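Local structure of trehalose-6-phosphate phosphatase related protein (Thermoplasma acidophilum, 1U02) at residues G105-R110 / L119-A124; A114-L119 / I151-V156; D90-D95 / F141-Y146; H66-K71 / P157-G162. The protein removes the phosphate from trehalose 6-phosphate to give free trehalose, using magnesium as cofactor. All blocks are in the same frame, centred on the assembly; numbering follows the deposited sequence.

Contact 1. Residues G105-R110 / L119-A124; sequences GLRIYR and LGLMGA
The type I beta turn from L119 to M122, which follows strand 114-118 of the four-stranded antiparallel sheet, folds back against the start of edge strand 107-111 and the two residues before it, setting L121 over R107 and M122 beside L106. The side chains of R107 and L121 cross obliquely. CD1 of L121 sits over one face of the guanidinium, displaced toward its rim, and comes to 3.6 Å from R107 NE. R107 bends at chi3 (-66°), which turns NE toward a water shared by both segments. That water donates a hydrogen bond to G105 O at 2.7 Å and accepts from R107 NE at 3.0 Å and from L121 N at 2.9 Å. Next to it the CA atoms of G105 and M122 are 4.2 Å apart; any CB on G105 would collide with L121 O and M122 CA. A looser apolar layer lies beyond, where L106 CD1 meets L119 CD1 at 4.2 Å and L106 CB meets SE of M122, present as selenomethionine, at 4.3 Å. L130 of helix 127-141 covers this layer. Farther out, the two terminal nitrogens of R107 bond to M17 O and N18 OD1. A leucine in place of R107 would probably leave those two oxygens and the bridging water each short of a partner. Between these two segments the link is a shared water and apolar packing, not direct polar bonds.

Contact 2. Residues A114-L119 / I151-V156; sequences AVLYHL and IIELRV
Strands 114-118 and 151-155 are the central pair of the antiparallel cap sheet of this HAD-type phosphatase, and L116 and I151 meet on the face turned toward the magnesium site. The two strand segments run antiparallel, their axes 167° apart. V115 with L154 and Y117 with I152 form hydrogen-bonded pairs, the shortest link being Y117 N to I152 O at 2.8 Å. L116 CG stands anti to the backbone N (chi1 -176°) and lies 3.8 Å from I151 CG2, while L116 CD1 touches E153 OE2 at 3.6 Å. I151 CD1 points over one face of the H118 ring, but is modelled too close for its exact position to be trusted. On the other face, covered by helices 86-96 and 127-141, L154 CD1 reaches Y117 CE2 at 3.9 Å, and Y117 OH bonds to T96. The L116 side chain stands about 8 Å from that of D9 and near a bound glycerol, probably from the crystallisation liquor. An alanine at L116 would probably open a gap beside I151 CG2 and the E153 carboxylate. Chemically, the sheet offers the catalytic side a mixed surface of aliphatic, imidazole and charged groups, and the helices a mostly apolar one apart from the Y117 hydroxyl.

Contact 3. Residues D90-D95 / F141-Y146; sequences DRIYED and FGVETY
F141 carries this contact, laying its ring against I92 on helix 86-96. The first kind of interaction is CH-pi: I92 CG1 is 3.8 Å from the centroid of the F141 ring, 15° off the ring normal, and the two side chains run antiparallel past one another. CG1 of I92 lies anti to the carbonyl carbon (chi1 -70°), the setting that puts it over the ring. Plain apolar packing comes second. The ends of I92 and V143 meet tip to tip, CD1 to CG2 at 4.0 Å, and R91 CB rests 3.7 Å from F141 CE1. The third kind is polar and confined to the ring's rim. D95 OD2 approaches F141 CZ at 3.6 Å, in the plane of the ring, although the carboxylate itself is turned 38° from it. R91 NE is also in that plane, 3.7 Å from F141 CE1. Ring hydrogens carry a slight positive charge, so the carboxylate is likely to be the better suited of these two neighbours. V88 of helix 86-96 also packs on F141. Just past the ring, G142, with positive phi, is the C-prime residue of a Schellman motif that ends helix 127-141, V143 N bonding back to A138 O. Two helices on one face of an antiparallel sheet, linked here at their margin, form the alpha/beta cap typical of sugar-phosphate phosphatases in the HAD superfamily.

Contact 4. Residues H66-K71 / P157-G162; sequences HGACSK and PGVNKG
The imidazole of H66 is the flat group of this contact. The K161 chain passes at a slant by the ring's ND1, with K161 CG 3.5 Å and CE 3.6 Å from H66 ND1. From outside the two segments, R155 packs beside H66 CD2. The contact borders the active centre of a HAD-type phosphatase, which it reaches through K161; this residue, at the start of helix 161-169, is consistent with the motif III lysine of that superfamily. Its chain is extended beyond CG (chi2 -177°), and NZ forms salt bridges with D183 and with D7, the probable nucleophile and a magnesium ligand. H66 thus flanks the aliphatic shaft of a residue whose tip is held elsewhere. At CB of H66, V159 packs between H66 and A68: V159 CG2 meets H66 CB at 3.9 Å. G67, between them, has a phi of 118°, at which a side chain would strike the preceding carbonyl oxygen. A68 and C69 then form a classic bulge against strand 61-64. N160 turns its CB away from H66-K71 and acts as N-cap, OD1 accepting from S163 N. On the apolar side, V159 CG1 rests 3.8 Å from A68 CB.

Overall arrangement
From the N terminus, the chain first passes through H66-K71, which waits until P157-G162 for its partner, so contact 4 closes the longest loop and encloses the other three. Within it, helix 86-96 opens contact 3, closed at F141-Y146; contact 1, a short loop between G105-R110 and L119-A124, nests inside. Contact 2 crosses both, starting before contact 1 has closed and ending after contact 3. Contacts 1 and 2 share L119 and meet along neighbouring strands 107-111 and 114-118, while contacts 2 and 3 join through strands 151-155 and 144-147. Contacts 1 to 3 thus knit the cap together, and contact 4 ties its exit to the core domain and active site.

Contact 1. Residues G105-R110 / L119-A124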
loop_
_atom_site.group_PDB
_atom_site.type_symbol
_atom_site.label_atom_id
_atom_site.label_comp_id
_atom_site.label_asym_id
_atom_site.label_seq_id
_atom_site.Cartn_x
_atom_site.Cartn_y
_atom_site.Cartn_z
ATOM N N GLY A 105 16.816 -1.649 17.540
ATOM C CA GLY A 105 16.058 -0.550 16.967
ATOM C C GLY A 105 15.345 -1.019 15.715
ATOM O O GLY A 105 14.274 -0.516 15.369
ATOM N N LEU A 106 15.951 -1.982 15.029
ATOM C CA LEU A 106 15.361 -2.554 13.829
ATOM C C LEU A 106 14.026 -3.191 14.204
ATOM O O LEU A 106 13.908 -3.846 15.244
ATOM C CB LEU A 106 16.272 -3.637 13.242
ATOM C CG LEU A 106 15.668 -4.483 12.111
ATOM C CD1 LEU A 106 15.434 -3.607 10.892
ATOM C CD2 LEU A 106 16.594 -5.646 11.767
ATOM N N ARG A 107 13.025 -2.985 13.358
ATOM C CA ARG A 107 11.706 -3.572 13.576
ATOM C C ARG A 107 11.385 -4.413 12.345
ATOM O O ARG A 107 11.653 -4.001 11.212
ATOM C CB ARG A 107 10.656 -2.475 13.770
ATOM C CG ARG A 107 10.735 -1.796 15.137
ATOM C CD ARG A 107 9.778 -0.616 15.239
ATOM N NE ARG A 107 10.151 0.464 14.330
ATOM C CZ ARG A 107 9.474 1.603 14.206
ATOM N NH1 ARG A 107 8.380 1.809 14.936
ATOM N NH2 ARG A 107 9.896 2.539 13.362
ATOM N N ILE A 108 10.828 -5.597 12.565
ATOM C CA ILE A 108 10.498 -6.489 11.462
ATOM C C ILE A 108 9.002 -6.786 11.482
ATOM O O ILE A 108 8.471 -7.295 12.464
ATOM C CB ILE A 108 11.315 -7.804 11.566
ATOM C CG1 ILE A 108 12.812 -7.487 11.469
ATOM C CG2 ILE A 108 10.938 -8.763 10.441
ATOM C CD1 ILE A 108 13.728 -8.678 11.731
ATOM N N TYR A 109 8.328 -6.442 10.394
ATOM C CA TYR A 109 6.894 -6.660 10.282
ATOM C C TYR A 109 6.648 -7.821 9.334
ATOM O O TYR A 109 6.899 -7.727 8.133
ATOM C CB TYR A 109 6.222 -5.393 9.765
ATOM C CG TYR A 109 6.396 -4.219 10.699
ATOM C CD1 TYR A 109 5.456 -3.945 11.688
ATOM C CD2 TYR A 109 7.504 -3.383 10.594
ATOM C CE1 TYR A 109 5.611 -2.857 12.553
ATOM C CE2 TYR A 109 7.670 -2.292 11.452
ATOM C CZ TYR A 109 6.720 -2.035 12.426
ATOM O OH TYR A 109 6.881 -0.952 13.273
ATOM N N ARG A 110 6.161 -8.919 9.898
ATOM C CA ARG A 110 5.888 -10.126 9.140
ATOM C C ARG A 110 4.512 -10.123 8.493
ATOM O O ARG A 110 3.527 -9.740 9.117
ATOM C CB ARG A 110 6.010 -11.345 10.057
ATOM C CG ARG A 110 5.665 -12.660 9.391
ATOM C CD ARG A 110 5.690 -13.789 10.405
ATOM N NE ARG A 110 5.555 -15.098 9.777
ATOM C CZ ARG A 110 5.672 -16.252 10.428
ATOM N NH1 ARG A 110 5.925 -16.257 11.732
ATOM N NH2 ARG A 110 5.537 -17.400 9.775
ATOM N N LEU A 119 13.931 0.598 9.431
ATOM C CA LEU A 119 15.179 1.071 10.019
ATOM C C LEU A 119 15.042 2.397 10.756
ATOM O O LEU A 119 16.034 2.972 11.180
ATOM C CB LEU A 119 16.255 1.204 8.929
ATOM C CG LEU A 119 16.841 -0.097 8.359
ATOM C CD1 LEU A 119 15.755 -0.901 7.666
ATOM C CD2 LEU A 119 17.970 0.230 7.380
ATOM N N GLY A 120 13.812 2.868 10.916
ATOM C CA GLY A 120 13.581 4.140 11.578
ATOM C C GLY A 120 14.210 4.370 12.943
ATOM O O GLY A 120 14.758 5.441 13.200
ATOM N N LEU A 121 14.149 3.378 13.821
ATOM C CA LEU A 121 14.696 3.535 15.169
ATOM C C LEU A 121 16.118 3.028 15.296
ATOM O O LEU A 121 16.729 3.115 16.358
ATOM C CB LEU A 121 13.814 2.791 16.169
ATOM C CG LEU A 121 12.324 3.143 16.163
ATOM C CD1 LEU A 121 11.590 2.222 17.131
ATOM C CD2 LEU A 121 12.135 4.598 16.547
HETATM N N MSE A 122 16.639 2.508 14.196
HETATM C CA MSE A 122 17.974 1.932 14.155
HETATM C C MSE A 122 19.113 2.948 14.048
HETATM O O MSE A 122 18.947 4.032 13.479
HETATM C CB MSE A 122 18.038 0.983 12.968
HETATM C CG MSE A 122 18.993 -0.152 13.103
HETATM SE SE MSE A 122 19.072 -1.012 11.389
HETATM C CE MSE A 122 20.985 -0.881 11.115
ATOM N N GLY A 123 20.271 2.581 14.591
ATOM C CA GLY A 123 21.437 3.447 14.523
ATOM C C GLY A 123 21.932 3.516 13.088
ATOM O O GLY A 123 21.796 2.555 12.331
ATOM N N ALA A 124 22.517 4.648 12.715
ATOM C CA ALA A 124 23.006 4.857 11.355
ATOM C C ALA A 124 24.133 3.939 10.877
ATOM O O ALA A 124 24.073 3.403 9.775
ATOM C CB ALA A 124 23.430 6.313 11.188
HETATM O O HOH W 1 13.029 0.724 13.385
#

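Contact 2. Residues A114-L119 / I151-V156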
loop_
_atom_site.group_PDB
_atom_site.type_symbol
_atom_site.label_atom_id
_atom_site.label_comp_id
_atom_site.label_asym_id
_atom_site.label_seq_id
_atom_site.Cartn_x
_atom_site.Cartn_y
_atom_site.Cartn_z
ATOM N N ALA A 114 5.238 -10.874 2.414
ATOM C CA ALA A 114 6.256 -9.833 2.506
ATOM C C ALA A 114 6.781 -9.713 3.922
ATOM O O ALA A 114 6.087 -10.044 4.882
ATOM C CB ALA A 114 5.681 -8.480 2.057
ATOM N N VAL A 115 8.024 -9.265 4.035
ATOM C CA VAL A 115 8.648 -9.025 5.327
ATOM C C VAL A 115 9.239 -7.638 5.181
ATOM O O VAL A 115 10.091 -7.394 4.322
ATOM C CB VAL A 115 9.767 -10.032 5.657
ATOM C CG1 VAL A 115 10.380 -9.682 7.012
ATOM C CG2 VAL A 115 9.196 -11.447 5.692
ATOM N N LEU A 116 8.761 -6.725 6.013
ATOM C CA LEU A 116 9.202 -5.345 5.966
ATOM C C LEU A 116 10.165 -5.036 7.107
ATOM O O LEU A 116 9.861 -5.287 8.275
ATOM C CB LEU A 116 7.967 -4.434 6.020
ATOM C CG LEU A 116 8.102 -2.914 5.886
ATOM C CD1 LEU A 116 6.772 -2.322 5.426
ATOM C CD2 LEU A 116 8.521 -2.323 7.216
ATOM N N TYR A 117 11.337 -4.517 6.757
ATOM C CA TYR A 117 12.341 -4.159 7.746
ATOM C C TYR A 117 12.301 -2.639 7.886
ATOM O O TYR A 117 12.530 -1.914 6.912
ATOM C CB TYR A 117 13.727 -4.625 7.278
ATOM C CG TYR A 117 13.806 -6.121 7.050
ATOM C CD1 TYR A 117 14.205 -6.987 8.070
ATOM C CD2 TYR A 117 13.423 -6.674 5.833
ATOM C CE1 TYR A 117 14.218 -8.373 7.880
ATOM C CE2 TYR A 117 13.429 -8.052 5.629
ATOM C CZ TYR A 117 13.824 -8.896 6.651
ATOM O OH TYR A 117 13.821 -10.255 6.439
ATOM N N HIS A 118 11.981 -2.161 9.087
ATOM C CA HIS A 118 11.906 -0.724 9.333
ATOM C C HIS A 118 13.171 -0.291 10.060
ATOM O O HIS A 118 13.457 -0.753 11.167
ATOM C CB HIS A 118 10.676 -0.382 10.182
ATOM C CG HIS A 118 10.235 1.047 10.067
ATOM N ND1 HIS A 118 11.091 2.112 10.261
ATOM C CD2 HIS A 118 9.031 1.586 9.760
ATOM C CE1 HIS A 118 10.434 3.244 10.074
ATOM N NE2 HIS A 118 9.181 2.952 9.767
ATOM N N LEU A 119 13.931 0.598 9.431
ATOM C CA LEU A 119 15.179 1.071 10.019
ATOM C C LEU A 119 15.042 2.397 10.756
ATOM O O LEU A 119 16.034 2.972 11.180
ATOM C CB LEU A 119 16.255 1.204 8.929
ATOM C CG LEU A 119 16.841 -0.097 8.359
ATOM C CD1 LEU A 119 15.755 -0.901 7.666
ATOM C CD2 LEU A 119 17.970 0.230 7.380
ATOM N N ILE A 151 12.632 2.304 5.059
ATOM C CA ILE A 151 12.088 0.973 4.827
ATOM C C ILE A 151 12.767 0.147 3.743
ATOM O O ILE A 151 13.160 0.669 2.705
ATOM C CB ILE A 151 10.596 1.069 4.420
ATOM C CG1 ILE A 151 9.781 1.658 5.568
ATOM C CG2 ILE A 151 10.063 -0.301 4.030
ATOM C CD1 ILE A 151 9.816 0.814 6.791
ATOM N N ILE A 152 12.885 -1.151 4.003
ATOM C CA ILE A 152 13.424 -2.100 3.045
ATOM C C ILE A 152 12.471 -3.290 3.153
ATOM O O ILE A 152 12.311 -3.870 4.223
ATOM C CB ILE A 152 14.859 -2.556 3.386
ATOM C CG1 ILE A 152 15.810 -1.354 3.371
ATOM C CG2 ILE A 152 15.324 -3.588 2.352
ATOM C CD1 ILE A 152 17.254 -1.716 3.664
ATOM N N GLU A 153 11.829 -3.642 2.048
ATOM C CA GLU A 153 10.875 -4.737 2.079
ATOM C C GLU A 153 11.164 -5.824 1.060
ATOM O O GLU A 153 11.521 -5.538 -0.086
ATOM C CB GLU A 153 9.452 -4.201 1.842
ATOM C CG GLU A 153 8.356 -5.258 1.987
ATOM C CD GLU A 153 6.946 -4.713 1.759
ATOM O OE1 GLU A 153 6.594 -4.398 0.604
ATOM O OE2 GLU A 153 6.186 -4.601 2.742
ATOM N N LEU A 154 11.025 -7.071 1.499
ATOM C CA LEU A 154 11.199 -8.224 0.629
ATOM C C LEU A 154 9.789 -8.572 0.196
ATOM O O LEU A 154 8.894 -8.705 1.033
ATOM C CB LEU A 154 11.816 -9.398 1.387
ATOM C CG LEU A 154 13.260 -9.158 1.822
ATOM C CD1 LEU A 154 13.800 -10.403 2.523
ATOM C CD2 LEU A 154 14.103 -8.821 0.595
ATOM N N ARG A 155 9.584 -8.722 -1.106
ATOM C CA ARG A 155 8.254 -9.009 -1.603
ATOM C C ARG A 155 8.267 -9.928 -2.820
ATOM O O ARG A 155 9.328 -10.365 -3.271
ATOM C CB ARG A 155 7.561 -7.685 -1.941
ATOM C CG ARG A 155 8.295 -6.870 -2.991
ATOM C CD ARG A 155 7.742 -5.454 -3.146
ATOM N NE ARG A 155 8.211 -4.854 -4.395
ATOM C CZ ARG A 155 7.955 -3.609 -4.790
ATOM N NH1 ARG A 155 7.227 -2.800 -4.031
ATOM N NH2 ARG A 155 8.414 -3.180 -5.960
ATOM N N VAL A 156 7.079 -10.224 -3.340
ATOM C CA VAL A 156 6.946 -11.086 -4.512
ATOM C C VAL A 156 7.499 -10.360 -5.742
ATOM O O VAL A 156 7.145 -9.214 -6.011
ATOM C CB VAL A 156 5.459 -11.459 -4.762
ATOM C CG1 VAL A 156 5.321 -12.207 -6.087
ATOM C CG2 VAL A 156 4.944 -12.323 -3.621
#

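Contact 3. Residues D90-D95 / F141-Y146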
loop_
_atom_site.group_PDB
_atom_site.type_symbol
_atom_site.label_atom_id
_atom_site.label_comp_id
_atom_site.label_asym_id
_atom_site.label_seq_id
_atom_site.Cartn_x
_atom_site.Cartn_y
_atom_site.Cartn_z
ATOM N N ASP A 90 7.596 -17.334 5.079
ATOM C CA ASP A 90 7.589 -17.896 6.429
ATOM C C ASP A 90 9.044 -18.174 6.811
ATOM O O ASP A 90 9.481 -17.852 7.917
ATOM C CB ASP A 90 6.802 -19.209 6.494
ATOM C CG ASP A 90 5.299 -18.997 6.436
ATOM O OD1 ASP A 90 4.820 -17.970 6.968
ATOM O OD2 ASP A 90 4.597 -19.868 5.874
ATOM N N ARG A 91 9.790 -18.767 5.881
ATOM C CA ARG A 91 11.192 -19.094 6.111
ATOM C C ARG A 91 12.046 -17.834 6.251
ATOM O O ARG A 91 12.965 -17.785 7.071
ATOM C CB ARG A 91 11.739 -19.963 4.969
ATOM C CG ARG A 91 11.048 -21.321 4.837
ATOM C CD ARG A 91 11.930 -22.359 4.122
ATOM N NE ARG A 91 12.110 -22.099 2.693
ATOM C CZ ARG A 91 11.160 -22.243 1.770
ATOM N NH1 ARG A 91 9.942 -22.648 2.115
ATOM N NH2 ARG A 91 11.429 -21.987 0.496
ATOM N N ILE A 92 11.746 -16.818 5.446
ATOM C CA ILE A 92 12.502 -15.571 5.510
ATOM C C ILE A 92 12.379 -14.949 6.895
ATOM O O ILE A 92 13.370 -14.503 7.474
ATOM C CB ILE A 92 12.014 -14.568 4.437
ATOM C CG1 ILE A 92 12.429 -15.072 3.048
ATOM C CG2 ILE A 92 12.596 -13.178 4.702
ATOM C CD1 ILE A 92 11.866 -14.261 1.897
ATOM N N TYR A 93 11.165 -14.928 7.431
ATOM C CA TYR A 93 10.944 -14.359 8.751
ATOM C C TYR A 93 11.667 -15.183 9.812
ATOM O O TYR A 93 12.321 -14.640 10.701
ATOM C CB TYR A 93 9.452 -14.316 9.086
ATOM C CG TYR A 93 9.204 -13.728 10.448
ATOM C CD1 TYR A 93 9.393 -12.370 10.681
ATOM C CD2 TYR A 93 8.862 -14.541 11.529
ATOM C CE1 TYR A 93 9.257 -11.829 11.959
ATOM C CE2 TYR A 93 8.722 -14.011 12.813
ATOM C CZ TYR A 93 8.925 -12.656 13.016
ATOM O OH TYR A 93 8.832 -12.128 14.282
ATOM N N GLU A 94 11.539 -16.498 9.722
ATOM C CA GLU A 94 12.183 -17.372 10.692
ATOM C C GLU A 94 13.696 -17.196 10.705
ATOM O O GLU A 94 14.316 -17.166 11.771
ATOM C CB GLU A 94 11.834 -18.835 10.401
ATOM C CG GLU A 94 12.530 -19.833 11.315
ATOM C CD GLU A 94 12.429 -19.460 12.788
ATOM O OE1 GLU A 94 11.303 -19.204 13.271
ATOM O OE2 GLU A 94 13.479 -19.425 13.465
ATOM N N ASP A 95 14.291 -17.059 9.525
ATOM C CA ASP A 95 15.733 -16.916 9.440
ATOM C C ASP A 95 16.251 -15.511 9.725
ATOM O O ASP A 95 17.438 -15.333 9.976
ATOM C CB ASP A 95 16.234 -17.383 8.064
ATOM C CG ASP A 95 15.919 -18.857 7.785
ATOM O OD1 ASP A 95 15.737 -19.632 8.747
ATOM O OD2 ASP A 95 15.870 -19.244 6.596
ATOM N N PHE A 141 16.404 -16.633 -1.504
ATOM C CA PHE A 141 15.020 -17.060 -1.666
ATOM C C PHE A 141 14.365 -16.679 -2.982
ATOM O O PHE A 141 13.224 -17.064 -3.243
ATOM C CB PHE A 141 14.190 -16.521 -0.509
ATOM C CG PHE A 141 14.499 -17.178 0.800
ATOM C CD1 PHE A 141 13.835 -18.340 1.181
ATOM C CD2 PHE A 141 15.477 -16.654 1.640
ATOM C CE1 PHE A 141 14.139 -18.975 2.386
ATOM C CE2 PHE A 141 15.792 -17.276 2.845
ATOM C CZ PHE A 141 15.122 -18.439 3.219
ATOM N N GLY A 142 15.078 -15.924 -3.809
ATOM C CA GLY A 142 14.521 -15.528 -5.087
ATOM C C GLY A 142 13.369 -14.547 -4.981
ATOM O O GLY A 142 12.397 -14.635 -5.733
ATOM N N VAL A 143 13.464 -13.617 -4.037
ATOM C CA VAL A 143 12.422 -12.616 -3.886
ATOM C C VAL A 143 12.973 -11.263 -4.295
ATOM O O VAL A 143 14.163 -11.125 -4.590
ATOM C CB VAL A 143 11.867 -12.559 -2.443
ATOM C CG1 VAL A 143 11.020 -13.794 -2.178
ATOM C CG2 VAL A 143 13.002 -12.473 -1.440
ATOM N N GLU A 144 12.097 -10.267 -4.306
ATOM C CA GLU A 144 12.442 -8.921 -4.730
ATOM C C GLU A 144 12.604 -7.952 -3.563
ATOM O O GLU A 144 11.909 -8.064 -2.548
ATOM C CB GLU A 144 11.346 -8.453 -5.691
ATOM C CG GLU A 144 11.380 -7.005 -6.126
ATOM C CD GLU A 144 10.244 -6.706 -7.092
ATOM O OE1 GLU A 144 10.218 -7.332 -8.177
ATOM O OE2 GLU A 144 9.376 -5.866 -6.761
ATOM N N THR A 145 13.524 -7.003 -3.710
ATOM C CA THR A 145 13.780 -6.023 -2.662
ATOM C C THR A 145 13.290 -4.623 -3.050
ATOM O O THR A 145 13.567 -4.142 -4.142
ATOM C CB THR A 145 15.297 -5.939 -2.335
ATOM O OG1 THR A 145 15.801 -7.247 -2.029
ATOM C CG2 THR A 145 15.536 -5.040 -1.139
ATOM N N TYR A 146 12.559 -3.983 -2.144
ATOM C CA TYR A 146 12.045 -2.632 -2.359
ATOM C C TYR A 146 12.678 -1.709 -1.320
ATOM O O TYR A 146 12.745 -2.054 -0.139
ATOM C CB TYR A 146 10.521 -2.597 -2.194
ATOM C CG TYR A 146 9.958 -1.193 -2.204
ATOM C CD1 TYR A 146 9.820 -0.483 -3.398
ATOM C CD2 TYR A 146 9.604 -0.556 -1.017
ATOM C CE1 TYR A 146 9.343 0.827 -3.409
ATOM C CE2 TYR A 146 9.130 0.752 -1.016
ATOM C CZ TYR A 146 9.001 1.437 -2.215
ATOM O OH TYR A 146 8.534 2.731 -2.223
#

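Contact 4. Residues H66-K71 / P157-G162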
loop_
_atom_site.group_PDB
_atom_site.type_symbol
_atom_site.label_atom_id
_atom_site.label_comp_id
_atom_site.label_asym_id
_atom_site.label_seq_id
_atom_site.Cartn_x
_atom_site.Cartn_y
_atom_site.Cartn_z
ATOM N N HIS A 66 0.876 -4.462 -3.270
ATOM C CA HIS A 66 1.145 -3.824 -4.556
ATOM C C HIS A 66 0.614 -4.651 -5.729
ATOM O O HIS A 66 1.073 -4.499 -6.865
ATOM C CB HIS A 66 2.652 -3.583 -4.725
ATOM C CG HIS A 66 3.196 -2.506 -3.836
ATOM N ND1 HIS A 66 3.052 -1.166 -4.117
ATOM C CD2 HIS A 66 3.859 -2.575 -2.656
ATOM C CE1 HIS A 66 3.604 -0.453 -3.149
ATOM N NE2 HIS A 66 4.100 -1.285 -2.251
ATOM N N GLY A 67 -0.352 -5.523 -5.445
ATOM C CA GLY A 67 -0.940 -6.343 -6.493
ATOM C C GLY A 67 -0.782 -7.853 -6.387
ATOM O O GLY A 67 -1.430 -8.581 -7.135
ATOM N N ALA A 68 0.048 -8.340 -5.466
ATOM C CA ALA A 68 0.253 -9.783 -5.334
ATOM C C ALA A 68 -0.994 -10.534 -4.869
ATOM O O ALA A 68 -1.175 -11.708 -5.187
ATOM C CB ALA A 68 1.411 -10.066 -4.379
ATOM N N CYS A 69 -1.847 -9.859 -4.111
ATOM C CA CYS A 69 -3.062 -10.478 -3.602
ATOM C C CYS A 69 -4.153 -9.429 -3.490
ATOM O O CYS A 69 -3.882 -8.281 -3.150
ATOM C CB CYS A 69 -2.794 -11.095 -2.223
ATOM S SG CYS A 69 -4.120 -12.130 -1.567
ATOM N N SER A 70 -5.384 -9.826 -3.781
ATOM C CA SER A 70 -6.519 -8.918 -3.695
ATOM C C SER A 70 -7.575 -9.566 -2.820
ATOM O O SER A 70 -7.551 -10.781 -2.601
ATOM C CB SER A 70 -7.125 -8.668 -5.080
ATOM O OG SER A 70 -6.161 -8.170 -5.985
ATOM N N LYS A 71 -8.476 -8.752 -2.288
ATOM C CA LYS A 71 -9.576 -9.270 -1.491
ATOM C C LYS A 71 -10.788 -8.663 -2.172
ATOM O O LYS A 71 -11.039 -7.462 -2.070
ATOM C CB LYS A 71 -9.485 -8.826 -0.030
ATOM C CG LYS A 71 -10.593 -9.426 0.841
ATOM C CD LYS A 71 -10.395 -9.101 2.313
ATOM C CE LYS A 71 -11.535 -9.650 3.163
ATOM N NZ LYS A 71 -11.327 -9.401 4.624
ATOM N N PRO A 157 8.386 -11.019 -6.505
ATOM C CA PRO A 157 8.944 -10.367 -7.693
ATOM C C PRO A 157 7.872 -9.892 -8.687
ATOM O O PRO A 157 6.869 -10.570 -8.905
ATOM C CB PRO A 157 9.840 -11.453 -8.294
ATOM C CG PRO A 157 10.287 -12.236 -7.084
ATOM C CD PRO A 157 8.999 -12.341 -6.288
ATOM N N GLY A 158 8.084 -8.711 -9.261
ATOM C CA GLY A 158 7.166 -8.187 -10.258
ATOM C C GLY A 158 5.900 -7.466 -9.830
ATOM O O GLY A 158 5.141 -7.031 -10.698
ATOM N N VAL A 159 5.649 -7.319 -8.531
ATOM C CA VAL A 159 4.427 -6.627 -8.112
ATOM C C VAL A 159 4.409 -5.203 -8.664
ATOM O O VAL A 159 5.441 -4.538 -8.717
ATOM C CB VAL A 159 4.289 -6.598 -6.571
ATOM C CG1 VAL A 159 4.149 -8.024 -6.048
ATOM C CG2 VAL A 159 5.492 -5.915 -5.936
ATOM N N ASN A 160 3.230 -4.738 -9.067
ATOM C CA ASN A 160 3.085 -3.408 -9.655
ATOM C C ASN A 160 1.675 -2.831 -9.439
ATOM O O ASN A 160 0.704 -3.343 -9.997
ATOM C CB ASN A 160 3.376 -3.513 -11.159
ATOM C CG ASN A 160 3.467 -2.165 -11.841
ATOM O OD1 ASN A 160 2.557 -1.344 -11.753
ATOM N ND2 ASN A 160 4.573 -1.934 -12.538
ATOM N N LYS A 161 1.563 -1.774 -8.636
ATOM C CA LYS A 161 0.263 -1.143 -8.383
ATOM C C LYS A 161 -0.443 -0.761 -9.681
ATOM O O LYS A 161 -1.632 -1.034 -9.854
ATOM C CB LYS A 161 0.411 0.132 -7.552
ATOM C CG LYS A 161 0.358 -0.036 -6.048
ATOM C CD LYS A 161 0.442 1.339 -5.388
ATOM C CE LYS A 161 0.379 1.255 -3.871
ATOM N NZ LYS A 161 0.602 2.597 -3.260
ATOM N N GLY A 162 0.296 -0.104 -10.574
ATOM C CA GLY A 162 -0.264 0.326 -11.845
ATOM C C GLY A 162 -0.911 -0.789 -12.648
ATOM O O GLY A 162 -2.053 -0.657 -13.090
#